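Local coordinates for protein nicotinate-nucleotide pyrophosphorylase (Ehrlichia chaffeensis, PDB 3L0G) that probably converts quinolinate and phosphoribosyl pyrophosphate into nicotinate mononucleotide, pyrophosphate and carbon dioxide, a step of NAD biosynthesis, at residues S48-E53 with A107-L112; V55-N60 with T101-E106; T61-V66 with Q286-G291; L120-H125 with P155-L160; G258-R263 with D274-G279. One frame throughout, in Å; residues are numbered along the deposited sequence.

In the fold
Interactions 1 to 3 lie along the antiparallel sheet of the N-terminal domain; interaction 5 lies in the parallel sheet of the C-terminal domain, its centre about 46 Å from that of interaction 1. Along the chain interaction 2 falls within the span of interaction 1, and interaction 3 spans interactions 4 and 5, which follow in that order. Strand 101-108 serves interactions 1 and 2, while interaction 3 adds strand 290-294, returning from the C-terminal domain. Interaction 4, about 14 Å centre to centre from interaction 3, joins helix 116-139 to helix 158-167. Interactions 1 to 4 approach the second subunit, consistent with the family's dimers, in which neighbouring subunits build active sites together.

Interaction 1: S48-E53 with A107-L112; sequences SILINE and ALAIYL
Leu-50 and Glu-53 pack against the junction where strand 101-108 passes into the short helix 109-112, with Leu-108 in the N-cap position. In this strand-to-helix corner of the N-terminal domain, the first amides of the helix have no acceptor within it, and Ala-109 N bonds Glu-53 O at 2.9 Å in a nearly straight line (172°). The Glu-53 side chain bends at chi2 and folds back on its own loop, where OE1 takes the amide of Ile-51 through its syn lone pair; OE2 instead forms a salt bridge with Arg-200 of the second subunit.

Leucine suits position 50 because its methyl reaches Ala-109 while its CB stays beside Ile-110. With CG placed beside the backbone N and the chain extended, Leu-50 CD1 presses on Ala-109 CB at 3.4 Å, closer than usual even with only a small alanine methyl to meet. Nearer the backbone, Leu-50 CB lies 4.2 Å from Ile-110 CB. Ile-110 turns CG1 anti to its own N (chi1 -162°), and the extended arm ends with CD1 beside Leu-50 O at 3.5 Å, while the CG2 branch lies beside Ile-51 O. A water links the loop to the helix start: it donates to Ile-51 O and Glu-53 O and accepts from Ile-110 N at 2.9 Å.

Interaction 2: V55-N60 with T101-E106; sequences VNFAIN and TLVSGE
Phe-57 and Gly-105 face each other as an antiparallel hydrogen-bonded pair, with Phe-57 N giving a bond of 2.8 Å to Gly-105 O and Gly-105 N returning one to Phe-57 O. The phenylalanine side chain leans across to the neighbouring strand. Its CB packs on Leu-112 CD2. CG then sits between the backbone N and the carbonyl carbon (chi1 76°), a torsion that swings the ring over Gly-105. Along one side of the ring, CD2 comes to 3.3 Å from Gly-105 O and CE2 to 3.4 Å from Gly-105 C, with Glu-106 N close by. At the tip, CZ approaches Gly-105 N and CA. On the other side CE1 has Gly-105 N below it and reaches Val-103 CG1 at 4.3 Å. Gly-105 N thus lies under the ring centre, 3.7 Å from its plane. Glycine fits because it has no side chain to occupy the space the ring uses, and the ring in turn shields its backbone.

Ile-59 and Val-103 continue the same apolar face, which helix 70-79 covers through Leu-73 and Phe-77. On the face of Ala-58, Asn-60 and Thr-101 a polar pair stands out: the side chains of Asn-60 and Thr-101 lie alongside each other, and Thr-101 OG1 donates to Asn-60 OD1 at 2.7 Å. The register slips by one residue between Ile-59 and Asn-60, a beta bulge near one end of the pairing, and Leu-102 N still reaches Ile-59 O. The regular part is a helix-backed antiparallel sheet of the N-terminal domain, with a phenylalanine ring laid over a cross-strand glycine.

Interaction 3: T61-V66 with Q286-G291; sequences TRENLV and QNKDIG
Glu-63 sets CG between its backbone N and carbonyl carbon (chi1 47°) and extends from there, which carries its carboxylate to Lys-288 and Asp-289; a similar first torsion (chi1 48°) directs the branch of Leu-65 toward Lys-288 and Ile-290. Glutamate is long enough to serve two donors. Its OE2 accepts from Asp-289 N at 3.0 Å, met on the anti side and 20° out of the carboxylate plane, while OE1 makes a long, weak salt bridge with Lys-288 NZ. The lysine arm crosses the glutamate at about a right angle, and its methylenes also run past Leu-65. Beside these polar groups, Leu-65 CD2 touches Lys-288 CB at 3.6 Å and Ile-290 CG1 at 3.7 Å.

Arg-62 is held at both ends. Its backbone N bonds Asp-289 O at 2.9 Å, and its side chain, bent at chi2, brings one face of the guanidinium over Gly-291 N, a placement that needs the room a glycine leaves. A water at the guanidinium edge accepts from Arg-62 NE and donates to Asp-289 OD1, linking charges too far apart for a salt bridge; NH1 pairs with Asp-293. Thr-61 and Ile-290 form an antiparallel non-hydrogen-bonded pair. Strand 290-294, returning from the C-terminal domain, joins the antiparallel sheet of the N-terminal domain as an outer strand within this chain.

Interaction 4: L120-H125 with P155-L160; sequences LNFIQH and PGLRML
Leu-157 meets His-125 and Phe-122 from the turn that leads into helix 158-167, where it holds the N-cap position. Its CG stands beside the backbone N (chi1 -57°), which points the fork of the side chain at helix 116-139, and each methyl then takes a different ring. CD1 lies over one face of the His-125 imidazole, 4.1 Å from the centroid and offset toward the rim, a CH-pi contact in which CE1 and NE2 are the nearest ring atoms. CD2 comes to the edge of the Phe-122 ring, 4.5 Å from CE2. Leucine suits this place because two methyls at the end of one short arm can address two aromatic neighbours at once. Next in sequence, Arg-158 N bonds Glu-36 of the second subunit.

One helical turn after Leu-157, Leu-160 points the same way. Here CG is anti to the backbone N, and the side chain ends with CD2 near both rings, 4.0 Å from Phe-122 CD2 and 4.3 Å from His-125 CD2. Phe-122 and His-125 are themselves three residues apart, so both rings project from one side of their helix, and the two leucines pack against them.

The imidazole is steadied from outside this packing, since NE2 is hydrogen-bonded to Asp-161 and Phe-285 meets the ring edge-to-face. Ile-29 of helix 27-38 touches Phe-122 and both leucines, and Phe-122 also packs on Pro-155 of the second subunit. The whole is a buried packing of helix 116-139 against the start of helix 158-167, beside the dimer interface.

Interaction 5: G258-R263 with D274-G279; sequences GCVNIR and DYISIG. With EDO (1,2-ethanediol), chain I.
Gly-258 N donates to Ser-277 O at 3.1 Å, and the chain then reverses through an inverse gamma turn centred on Cys-259, with a weak bond from Val-260 N back to Gly-258 O. The backbone angles at Gly-258 are ones that a residue with a CB would find crowded, so glycine is at home there. Gly-258 O is left beside Ile-278, whose CG2 lies 4.0 Å away.

After the turn Val-260 brings its CG2 beside the backbone N and onto two isoleucines. It meets Ile-276 CG2 at 3.8 Å, the two side chains crossing at about a right angle, and Ile-278 CG1 at 4.3 Å. Branched aliphatic residues fit here, for they fill the layer between the strand and helix 262-269, where Val-265 and Ile-268 touch both Val-260 and Ile-276. Cys-259 SG, in the conformer given, lies near Gly-279 and is joined to Cys-280 in a disulfide, tying this loop to the chain just beyond Gly-279.

Ser-277, the strand neighbour of Ile-276, has a polar setting. Its OG is hydrogen-bonded to Glu-255; in the conformer given it also takes a weak and rather doubtful bond from O1 of a 1,2-ethanediol, probably from the crystallisation liquor, which also bonds Glu-255. Strand 253-257, helix 262-269 and strand 275-277 make a beta-alpha-beta crossover, and the contact closes it at the C-terminal ends of two neighbouring parallel strands of the C-terminal domain, consistent with the open alpha/beta barrel of this family.

Interaction 1: S48-E53 with A107-L112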
# COMPACT_ATOMS: atom_id res chain seq x y z
N SER C 48 21.27 6.79 -18.51
CA SER C 48 21.94 7.56 -19.56
C SER C 48 23.38 7.11 -19.79
O SER C 48 23.97 7.49 -20.79
CB SER C 48 21.91 9.06 -19.24
OG SER C 48 20.57 9.55 -19.14
N ILE C 49 23.95 6.33 -18.87
CA ILE C 49 25.32 5.91 -18.97
C ILE C 49 25.45 4.44 -19.31
O ILE C 49 26.35 4.07 -20.06
CB ILE C 49 26.08 6.15 -17.66
CG1 ILE C 49 26.18 7.65 -17.35
CG2 ILE C 49 27.48 5.50 -17.73
CD1 ILE C 49 26.71 7.95 -15.92
N LEU C 50 24.59 3.60 -18.76
CA LEU C 50 24.82 2.16 -18.83
C LEU C 50 23.94 1.48 -19.85
O LEU C 50 22.81 1.90 -20.10
CB LEU C 50 24.61 1.51 -17.47
CG LEU C 50 25.73 1.87 -16.49
CD1 LEU C 50 25.39 1.29 -15.15
CD2 LEU C 50 27.06 1.33 -16.99
N ILE C 51 24.49 0.41 -20.41
CA ILE C 51 23.84 -0.35 -21.44
C ILE C 51 23.74 -1.78 -20.94
O ILE C 51 22.81 -2.09 -20.22
CB ILE C 51 24.61 -0.25 -22.82
CG1 ILE C 51 25.00 1.20 -23.15
CG2 ILE C 51 23.75 -0.81 -23.97
CD1 ILE C 51 25.99 1.31 -24.35
N ASN C 52 24.72 -2.62 -21.28
CA ASN C 52 24.66 -4.07 -21.02
C ASN C 52 25.77 -4.54 -20.06
O ASN C 52 26.05 -5.73 -19.94
CB ASN C 52 24.76 -4.84 -22.34
CG ASN C 52 23.48 -4.77 -23.15
OD1 ASN C 52 22.38 -4.91 -22.62
ND2 ASN C 52 23.63 -4.57 -24.45
N GLU C 53 26.40 -3.60 -19.38
CA GLU C 53 27.45 -3.90 -18.47
C GLU C 53 26.97 -4.82 -17.36
O GLU C 53 25.94 -4.56 -16.71
CB GLU C 53 28.00 -2.61 -17.87
CG GLU C 53 28.87 -1.82 -18.84
CD GLU C 53 28.12 -0.77 -19.64
OE1 GLU C 53 26.88 -0.87 -19.77
OE2 GLU C 53 28.81 0.15 -20.14
N ALA C 107 25.04 -8.82 -11.54
CA ALA C 107 23.88 -8.07 -12.04
C ALA C 107 24.23 -7.25 -13.26
O ALA C 107 25.38 -6.83 -13.41
CB ALA C 107 23.31 -7.14 -10.93
N LEU C 108 23.23 -7.07 -14.14
CA LEU C 108 23.23 -5.98 -15.11
C LEU C 108 23.26 -4.70 -14.28
O LEU C 108 22.39 -4.51 -13.43
CB LEU C 108 21.97 -5.98 -15.97
CG LEU C 108 22.10 -6.19 -17.47
CD1 LEU C 108 22.97 -7.38 -17.77
CD2 LEU C 108 20.70 -6.37 -18.07
N ALA C 109 24.27 -3.85 -14.50
CA ALA C 109 24.45 -2.66 -13.70
C ALA C 109 23.24 -1.76 -13.80
O ALA C 109 22.81 -1.21 -12.80
CB ALA C 109 25.70 -1.92 -14.08
N ILE C 110 22.67 -1.65 -14.99
CA ILE C 110 21.55 -0.74 -15.22
C ILE C 110 20.39 -1.07 -14.29
O ILE C 110 19.60 -0.18 -13.99
CB ILE C 110 21.13 -0.72 -16.76
CG1 ILE C 110 20.30 0.52 -17.09
CG2 ILE C 110 20.36 -2.00 -17.15
CD1 ILE C 110 19.94 0.66 -18.59
N TYR C 111 20.29 -2.32 -13.81
CA TYR C 111 19.20 -2.73 -12.92
C TYR C 111 19.56 -2.68 -11.43
O TYR C 111 18.69 -2.44 -10.61
CB TYR C 111 18.67 -4.14 -13.28
CG TYR C 111 17.84 -4.15 -14.56
CD1 TYR C 111 16.48 -3.82 -14.54
CD2 TYR C 111 18.41 -4.47 -15.79
CE1 TYR C 111 15.71 -3.80 -15.70
CE2 TYR C 111 17.64 -4.46 -16.98
CZ TYR C 111 16.29 -4.12 -16.92
OH TYR C 111 15.52 -4.10 -18.06
N LEU C 112 20.85 -2.84 -11.10
CA LEU C 112 21.32 -2.76 -9.72
C LEU C 112 21.48 -1.34 -9.16
O LEU C 112 21.11 -1.08 -8.02
CB LEU C 112 22.67 -3.50 -9.60
CG LEU C 112 23.35 -3.63 -8.25
CD1 LEU C 112 22.49 -4.41 -7.28
CD2 LEU C 112 24.75 -4.30 -8.45
O HOH W 1 23.94 -2.57 -17.40

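Interaction 2: V55-N60 with T101-E106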
# COMPACT_ATOMS: atom_id res chain seq x y z
N VAL C 55 28.19 -6.63 -13.73
CA VAL C 55 29.08 -6.39 -12.60
C VAL C 55 28.92 -7.47 -11.54
O VAL C 55 27.80 -7.94 -11.31
CB VAL C 55 28.82 -5.01 -11.93
CG1 VAL C 55 29.17 -3.86 -12.88
CG2 VAL C 55 27.38 -4.91 -11.40
N ASN C 56 30.03 -7.87 -10.92
CA ASN C 56 30.00 -8.59 -9.66
C ASN C 56 29.85 -7.60 -8.53
O ASN C 56 30.52 -6.58 -8.50
CB ASN C 56 31.27 -9.45 -9.45
CG ASN C 56 31.39 -10.58 -10.48
OD1 ASN C 56 30.38 -11.08 -10.99
ND2 ASN C 56 32.62 -10.98 -10.80
N PHE C 57 28.95 -7.90 -7.60
CA PHE C 57 28.69 -7.01 -6.47
C PHE C 57 28.70 -7.74 -5.13
O PHE C 57 28.47 -8.95 -5.08
CB PHE C 57 27.34 -6.31 -6.66
CG PHE C 57 26.14 -7.18 -6.40
CD1 PHE C 57 25.56 -7.22 -5.14
CD2 PHE C 57 25.55 -7.92 -7.42
CE1 PHE C 57 24.45 -8.00 -4.89
CE2 PHE C 57 24.43 -8.71 -7.16
CZ PHE C 57 23.90 -8.76 -5.90
N ALA C 58 28.91 -6.98 -4.07
CA ALA C 58 28.77 -7.43 -2.69
C ALA C 58 28.23 -6.31 -1.79
O ALA C 58 28.63 -5.14 -1.91
CB ALA C 58 30.14 -7.92 -2.14
N ILE C 59 27.33 -6.69 -0.89
CA ILE C 59 26.84 -5.80 0.14
C ILE C 59 27.66 -6.16 1.35
O ILE C 59 27.55 -7.27 1.84
CB ILE C 59 25.34 -6.08 0.43
CG1 ILE C 59 24.49 -5.92 -0.84
CG2 ILE C 59 24.83 -5.21 1.57
CD1 ILE C 59 23.89 -4.58 -1.02
N ASN C 60 28.48 -5.22 1.82
CA ASN C 60 29.48 -5.47 2.83
C ASN C 60 29.28 -4.55 4.01
O ASN C 60 29.08 -3.35 3.84
CB ASN C 60 30.91 -5.25 2.24
CG ASN C 60 31.32 -6.35 1.28
OD1 ASN C 60 30.96 -7.53 1.48
ND2 ASN C 60 32.09 -5.99 0.24
N THR C 101 30.52 -9.90 4.20
CA THR C 101 29.62 -9.96 3.06
C THR C 101 28.29 -10.59 3.43
O THR C 101 28.19 -11.79 3.74
CB THR C 101 30.25 -10.75 1.88
OG1 THR C 101 31.52 -10.18 1.55
CG2 THR C 101 29.33 -10.72 0.61
N LEU C 102 27.26 -9.76 3.41
CA LEU C 102 25.91 -10.18 3.68
C LEU C 102 25.32 -10.89 2.46
O LEU C 102 24.64 -11.89 2.61
CB LEU C 102 25.05 -8.96 4.00
CG LEU C 102 25.48 -8.07 5.19
CD1 LEU C 102 24.34 -7.07 5.52
CD2 LEU C 102 25.80 -8.94 6.38
N VAL C 103 25.54 -10.32 1.27
CA VAL C 103 24.99 -10.82 0.02
C VAL C 103 26.01 -10.55 -1.05
O VAL C 103 26.71 -9.54 -1.01
CB VAL C 103 23.66 -10.08 -0.36
CG1 VAL C 103 23.11 -10.59 -1.67
CG2 VAL C 103 22.61 -10.25 0.73
N SER C 104 26.12 -11.44 -2.02
CA SER C 104 26.96 -11.18 -3.16
C SER C 104 26.28 -11.70 -4.41
O SER C 104 25.34 -12.51 -4.34
CB SER C 104 28.32 -11.85 -2.97
OG SER C 104 28.22 -13.25 -3.07
N GLY C 105 26.74 -11.25 -5.56
CA GLY C 105 26.19 -11.77 -6.80
C GLY C 105 26.68 -11.08 -8.06
O GLY C 105 27.71 -10.40 -8.05
N GLU C 106 25.89 -11.27 -9.13
CA GLU C 106 26.17 -10.69 -10.45
C GLU C 106 24.90 -10.00 -10.93
O GLU C 106 23.81 -10.53 -10.75
CB GLU C 106 26.57 -11.79 -11.45
CG GLU C 106 27.40 -12.94 -10.87
CD GLU C 106 28.19 -13.70 -11.95
OE1 GLU C 106 28.10 -13.34 -13.14
OE2 GLU C 106 28.92 -14.66 -11.60

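Interaction 3: T61-V66 with Q286-G291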
# COMPACT_ATOMS: atom_id res chain seq x y z
N THR C 61 29.30 -5.11 5.21
CA THR C 61 29.36 -4.32 6.44
C THR C 61 30.69 -3.58 6.56
O THR C 61 31.73 -4.06 6.08
CB THR C 61 29.25 -5.17 7.68
OG1 THR C 61 30.49 -5.88 7.89
CG2 THR C 61 28.08 -6.15 7.58
N ARG C 62 30.65 -2.42 7.21
CA ARG C 62 31.85 -1.67 7.53
C ARG C 62 32.12 -1.66 9.03
O ARG C 62 32.99 -0.92 9.49
CB ARG C 62 31.75 -0.21 7.06
CG ARG C 62 31.14 0.04 5.69
CD ARG C 62 31.90 -0.64 4.58
NE ARG C 62 31.50 -0.11 3.27
CZ ARG C 62 31.79 -0.66 2.09
NH1 ARG C 62 32.47 -1.81 2.01
NH2 ARG C 62 31.36 -0.06 0.98
N GLU C 63 31.38 -2.49 9.80
CA GLU C 63 31.58 -2.62 11.26
C GLU C 63 30.74 -3.78 11.76
O GLU C 63 29.95 -4.31 11.01
CB GLU C 63 31.13 -1.36 11.99
CG GLU C 63 29.75 -0.90 11.51
CD GLU C 63 29.17 0.29 12.26
OE1 GLU C 63 29.35 0.39 13.48
OE2 GLU C 63 28.48 1.08 11.60
N ASN C 64 30.91 -4.12 13.04
CA ASN C 64 30.10 -5.13 13.72
C ASN C 64 28.62 -4.72 13.70
O ASN C 64 28.29 -3.55 13.86
CB ASN C 64 30.53 -5.25 15.21
CG ASN C 64 31.89 -5.95 15.41
OD1 ASN C 64 32.55 -6.35 14.47
ND2 ASN C 64 32.28 -6.10 16.67
N LEU C 65 27.73 -5.70 13.54
CA LEU C 65 26.30 -5.42 13.58
C LEU C 65 25.48 -6.70 13.68
O LEU C 65 25.99 -7.83 13.45
CB LEU C 65 25.85 -4.59 12.38
CG LEU C 65 26.32 -5.01 10.99
CD1 LEU C 65 25.50 -6.21 10.54
CD2 LEU C 65 26.13 -3.87 9.99
N VAL C 66 24.24 -6.52 14.13
CA VAL C 66 23.24 -7.57 14.08
C VAL C 66 22.53 -7.37 12.75
O VAL C 66 21.99 -6.29 12.48
CB VAL C 66 22.25 -7.49 15.25
CG1 VAL C 66 21.18 -8.51 15.05
CG2 VAL C 66 22.97 -7.72 16.65
N GLN C 286 21.76 4.88 16.01
CA GLN C 286 22.73 4.98 14.90
C GLN C 286 22.46 3.94 13.83
O GLN C 286 22.46 2.77 14.13
CB GLN C 286 24.13 4.72 15.43
CG GLN C 286 24.59 5.69 16.45
CD GLN C 286 24.72 7.07 15.85
OE1 GLN C 286 25.43 7.25 14.84
NE2 GLN C 286 24.00 8.05 16.43
N ASN C 287 22.27 4.36 12.58
CA ASN C 287 22.27 3.43 11.45
C ASN C 287 23.65 2.76 11.41
O ASN C 287 24.65 3.38 11.77
CB ASN C 287 22.06 4.16 10.11
CG ASN C 287 20.59 4.39 9.79
OD1 ASN C 287 20.22 4.64 8.61
ND2 ASN C 287 19.75 4.30 10.79
N LYS C 288 23.69 1.50 10.98
CA LYS C 288 24.95 0.82 10.72
C LYS C 288 25.44 1.13 9.31
O LYS C 288 24.67 1.42 8.39
CB LYS C 288 24.80 -0.68 10.91
CG LYS C 288 24.51 -1.08 12.35
CD LYS C 288 25.65 -0.63 13.25
CE LYS C 288 25.65 -1.34 14.56
NZ LYS C 288 26.74 -0.83 15.43
N ASP C 289 26.75 1.07 9.17
CA ASP C 289 27.40 1.39 7.93
C ASP C 289 27.59 0.09 7.16
O ASP C 289 28.29 -0.85 7.61
CB ASP C 289 28.75 2.10 8.23
CG ASP C 289 29.39 2.67 6.99
OD1 ASP C 289 28.79 2.51 5.90
OD2 ASP C 289 30.51 3.24 7.10
N ILE C 290 26.94 0.06 5.99
CA ILE C 290 26.89 -1.08 5.07
C ILE C 290 26.92 -0.49 3.67
O ILE C 290 26.24 0.49 3.42
CB ILE C 290 25.58 -1.88 5.26
CG1 ILE C 290 25.46 -2.38 6.71
CG2 ILE C 290 25.50 -3.07 4.27
CD1 ILE C 290 24.07 -2.96 7.09
N GLY C 291 27.71 -1.06 2.76
CA GLY C 291 27.87 -0.48 1.42
C GLY C 291 27.70 -1.47 0.31
O GLY C 291 27.65 -2.65 0.57
O HOH W 2 29.63 1.99 2.99
O HOH W 3 29.43 -1.51 15.02

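Interaction 4: L120-H125 with P155-L160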
# COMPACT_ATOMS: atom_id res chain seq x y z
N LEU C 120 20.11 -0.09 0.66
CA LEU C 120 21.05 0.23 1.72
C LEU C 120 20.31 0.96 2.85
O LEU C 120 20.55 0.68 4.04
CB LEU C 120 22.27 1.05 1.20
CG LEU C 120 23.30 0.28 0.35
CD1 LEU C 120 24.46 1.22 -0.10
CD2 LEU C 120 23.89 -1.03 1.04
N ASN C 121 19.43 1.90 2.51
CA ASN C 121 18.77 2.69 3.57
C ASN C 121 17.95 1.76 4.44
O ASN C 121 17.92 1.89 5.70
CB ASN C 121 17.92 3.85 3.03
CG ASN C 121 18.77 5.00 2.45
OD1 ASN C 121 19.96 5.13 2.75
ND2 ASN C 121 18.16 5.82 1.60
N PHE C 122 17.28 0.79 3.81
CA PHE C 122 16.52 -0.21 4.60
C PHE C 122 17.40 -1.01 5.57
O PHE C 122 17.08 -1.10 6.77
CB PHE C 122 15.69 -1.17 3.75
CG PHE C 122 14.36 -0.61 3.30
CD1 PHE C 122 14.05 -0.52 1.96
CD2 PHE C 122 13.41 -0.21 4.20
CE1 PHE C 122 12.82 -0.03 1.53
CE2 PHE C 122 12.15 0.26 3.79
CZ PHE C 122 11.87 0.36 2.45
N ILE C 123 18.47 -1.63 5.07
CA ILE C 123 19.24 -2.55 5.91
C ILE C 123 20.06 -1.80 6.94
O ILE C 123 20.25 -2.27 8.06
CB ILE C 123 20.11 -3.54 5.10
CG1 ILE C 123 21.20 -2.82 4.32
CG2 ILE C 123 19.21 -4.38 4.19
CD1 ILE C 123 22.01 -3.75 3.46
N GLN C 124 20.52 -0.60 6.59
CA GLN C 124 21.22 0.24 7.54
C GLN C 124 20.28 0.68 8.70
O GLN C 124 20.70 0.74 9.86
CB GLN C 124 21.81 1.47 6.84
CG GLN C 124 22.95 1.18 5.86
CD GLN C 124 23.57 2.48 5.31
OE1 GLN C 124 24.55 2.98 5.82
NE2 GLN C 124 22.96 3.05 4.33
N HIS C 125 19.04 1.03 8.38
CA HIS C 125 18.03 1.36 9.41
C HIS C 125 17.69 0.14 10.25
O HIS C 125 17.82 0.16 11.50
CB HIS C 125 16.79 1.86 8.70
CG HIS C 125 15.65 2.22 9.59
ND1 HIS C 125 15.32 3.53 9.87
CD2 HIS C 125 14.71 1.46 10.22
CE1 HIS C 125 14.24 3.55 10.65
NE2 HIS C 125 13.87 2.31 10.88
N PRO C 155 7.83 7.13 11.51
CA PRO C 155 6.57 7.20 10.79
C PRO C 155 6.60 6.41 9.50
O PRO C 155 7.50 6.57 8.70
CB PRO C 155 6.40 8.70 10.52
CG PRO C 155 7.03 9.32 11.77
CD PRO C 155 8.27 8.46 11.98
N GLY C 156 5.62 5.53 9.34
CA GLY C 156 5.55 4.67 8.18
C GLY C 156 6.30 3.37 8.29
O GLY C 156 6.15 2.51 7.44
N LEU C 157 7.14 3.24 9.31
CA LEU C 157 7.92 2.02 9.55
C LEU C 157 7.62 1.34 10.89
O LEU C 157 8.51 0.69 11.47
CB LEU C 157 9.40 2.35 9.45
CG LEU C 157 9.84 2.97 8.11
CD1 LEU C 157 11.33 3.32 8.10
CD2 LEU C 157 9.54 2.06 6.93
N ARG C 158 6.39 1.48 11.38
CA ARG C 158 6.04 0.88 12.67
C ARG C 158 6.42 -0.58 12.71
O ARG C 158 7.02 -1.08 13.68
CB ARG C 158 4.53 0.98 12.93
CG ARG C 158 3.98 0.11 14.06
CD ARG C 158 4.56 0.41 15.44
NE ARG C 158 4.46 1.82 15.77
CZ ARG C 158 3.32 2.47 16.02
NH1 ARG C 158 2.13 1.84 16.01
NH2 ARG C 158 3.37 3.76 16.26
N MET C 159 6.01 -1.30 11.66
CA MET C 159 6.13 -2.75 11.71
C MET C 159 7.58 -3.14 11.43
O MET C 159 8.08 -4.04 12.07
CB MET C 159 5.11 -3.44 10.76
CG MET C 159 3.65 -3.34 11.25
SD MET C 159 3.40 -3.93 12.96
CE MET C 159 3.74 -5.70 12.70
N LEU C 160 8.27 -2.47 10.51
CA LEU C 160 9.71 -2.77 10.33
C LEU C 160 10.51 -2.52 11.63
O LEU C 160 11.43 -3.27 11.96
CB LEU C 160 10.32 -1.94 9.21
CG LEU C 160 11.83 -2.12 9.01
CD1 LEU C 160 12.19 -3.60 8.78
CD2 LEU C 160 12.30 -1.24 7.89

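Interaction 5: G258-R263 with D274-G279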
# COMPACT_ATOMS: atom_id res chain seq x y z
N GLY C 258 10.90 4.37 29.30
CA GLY C 258 11.66 5.61 29.13
C GLY C 258 12.94 5.31 28.37
O GLY C 258 13.33 4.13 28.23
N CYS C 259 13.60 6.36 27.90
CA CYS C 259 14.89 6.21 27.19
C CYS C 259 16.06 6.00 28.16
O CYS C 259 16.90 6.88 28.32
CB CYS C 259 15.22 7.44 26.31
SG CYS C 259 14.29 7.55 24.80
N VAL C 260 16.11 4.83 28.78
CA VAL C 260 17.21 4.45 29.66
C VAL C 260 18.53 4.52 28.91
O VAL C 260 18.61 4.09 27.77
CB VAL C 260 17.00 2.97 30.12
CG1 VAL C 260 17.80 2.67 31.42
CG2 VAL C 260 15.56 2.68 30.30
N ASN C 261 19.57 5.04 29.54
CA ASN C 261 20.96 4.95 29.05
C ASN C 261 21.45 3.49 29.11
O ASN C 261 21.08 2.76 30.02
CB ASN C 261 21.85 5.84 29.94
CG ASN C 261 23.21 6.18 29.30
OD1 ASN C 261 23.49 7.35 29.03
ND2 ASN C 261 24.05 5.18 29.09
N ILE C 262 22.31 3.07 28.19
CA ILE C 262 22.92 1.73 28.28
C ILE C 262 23.64 1.49 29.62
O ILE C 262 23.69 0.36 30.12
CB ILE C 262 23.91 1.46 27.12
CG1 ILE C 262 24.30 -0.02 27.05
CG2 ILE C 262 25.18 2.32 27.24
CD1 ILE C 262 23.13 -0.94 26.86
N ARG C 263 24.19 2.54 30.21
CA ARG C 263 24.99 2.41 31.43
C ARG C 263 24.11 2.41 32.68
O ARG C 263 24.63 2.25 33.77
CB ARG C 263 26.05 3.52 31.53
N ASP C 274 9.70 -6.69 35.24
CA ASP C 274 9.60 -7.73 34.20
C ASP C 274 10.06 -7.28 32.82
O ASP C 274 10.65 -8.05 32.06
CB ASP C 274 8.15 -8.21 34.08
CG ASP C 274 7.61 -8.75 35.41
OD1 ASP C 274 8.14 -9.75 35.89
OD2 ASP C 274 6.68 -8.14 35.99
N TYR C 275 9.77 -6.02 32.50
CA TYR C 275 10.05 -5.48 31.18
C TYR C 275 10.69 -4.11 31.31
O TYR C 275 10.42 -3.38 32.26
CB TYR C 275 8.74 -5.35 30.40
CG TYR C 275 8.05 -6.69 30.13
CD1 TYR C 275 8.53 -7.53 29.14
CD2 TYR C 275 6.93 -7.09 30.84
CE1 TYR C 275 7.93 -8.71 28.85
CE2 TYR C 275 6.31 -8.33 30.57
CZ TYR C 275 6.82 -9.12 29.56
OH TYR C 275 6.28 -10.34 29.24
N ILE C 276 11.53 -3.76 30.33
CA ILE C 276 11.91 -2.37 30.13
C ILE C 276 11.64 -1.98 28.67
O ILE C 276 12.22 -2.58 27.73
CB ILE C 276 13.38 -2.10 30.52
CG1 ILE C 276 13.59 -2.43 32.01
CG2 ILE C 276 13.77 -0.62 30.24
CD1 ILE C 276 15.06 -2.67 32.39
N SER C 277 10.76 -0.99 28.50
CA SER C 277 10.37 -0.40 27.22
C SER C 277 11.25 0.80 26.92
O SER C 277 11.34 1.68 27.77
CB SER C 277 8.93 0.11 27.29
OG SER C 277 8.02 -0.84 26.80
N ILE C 278 11.85 0.88 25.73
CA ILE C 278 12.81 1.93 25.43
C ILE C 278 12.48 2.60 24.09
O ILE C 278 12.56 1.97 23.06
CB ILE C 278 14.26 1.36 25.38
CG1 ILE C 278 14.59 0.59 26.65
CG2 ILE C 278 15.26 2.49 25.19
CD1 ILE C 278 15.93 -0.11 26.59
N GLY C 279 12.12 3.88 24.14
CA GLY C 279 11.75 4.66 22.95
C GLY C 279 12.94 4.83 22.02
O GLY C 279 12.80 4.73 20.81
C1 EDO I . 4.83 0.34 26.42
O1 EDO I . 5.44 0.71 25.19
C2 EDO I . 4.23 -1.06 26.32
O2 EDO I . 5.22 -2.11 26.40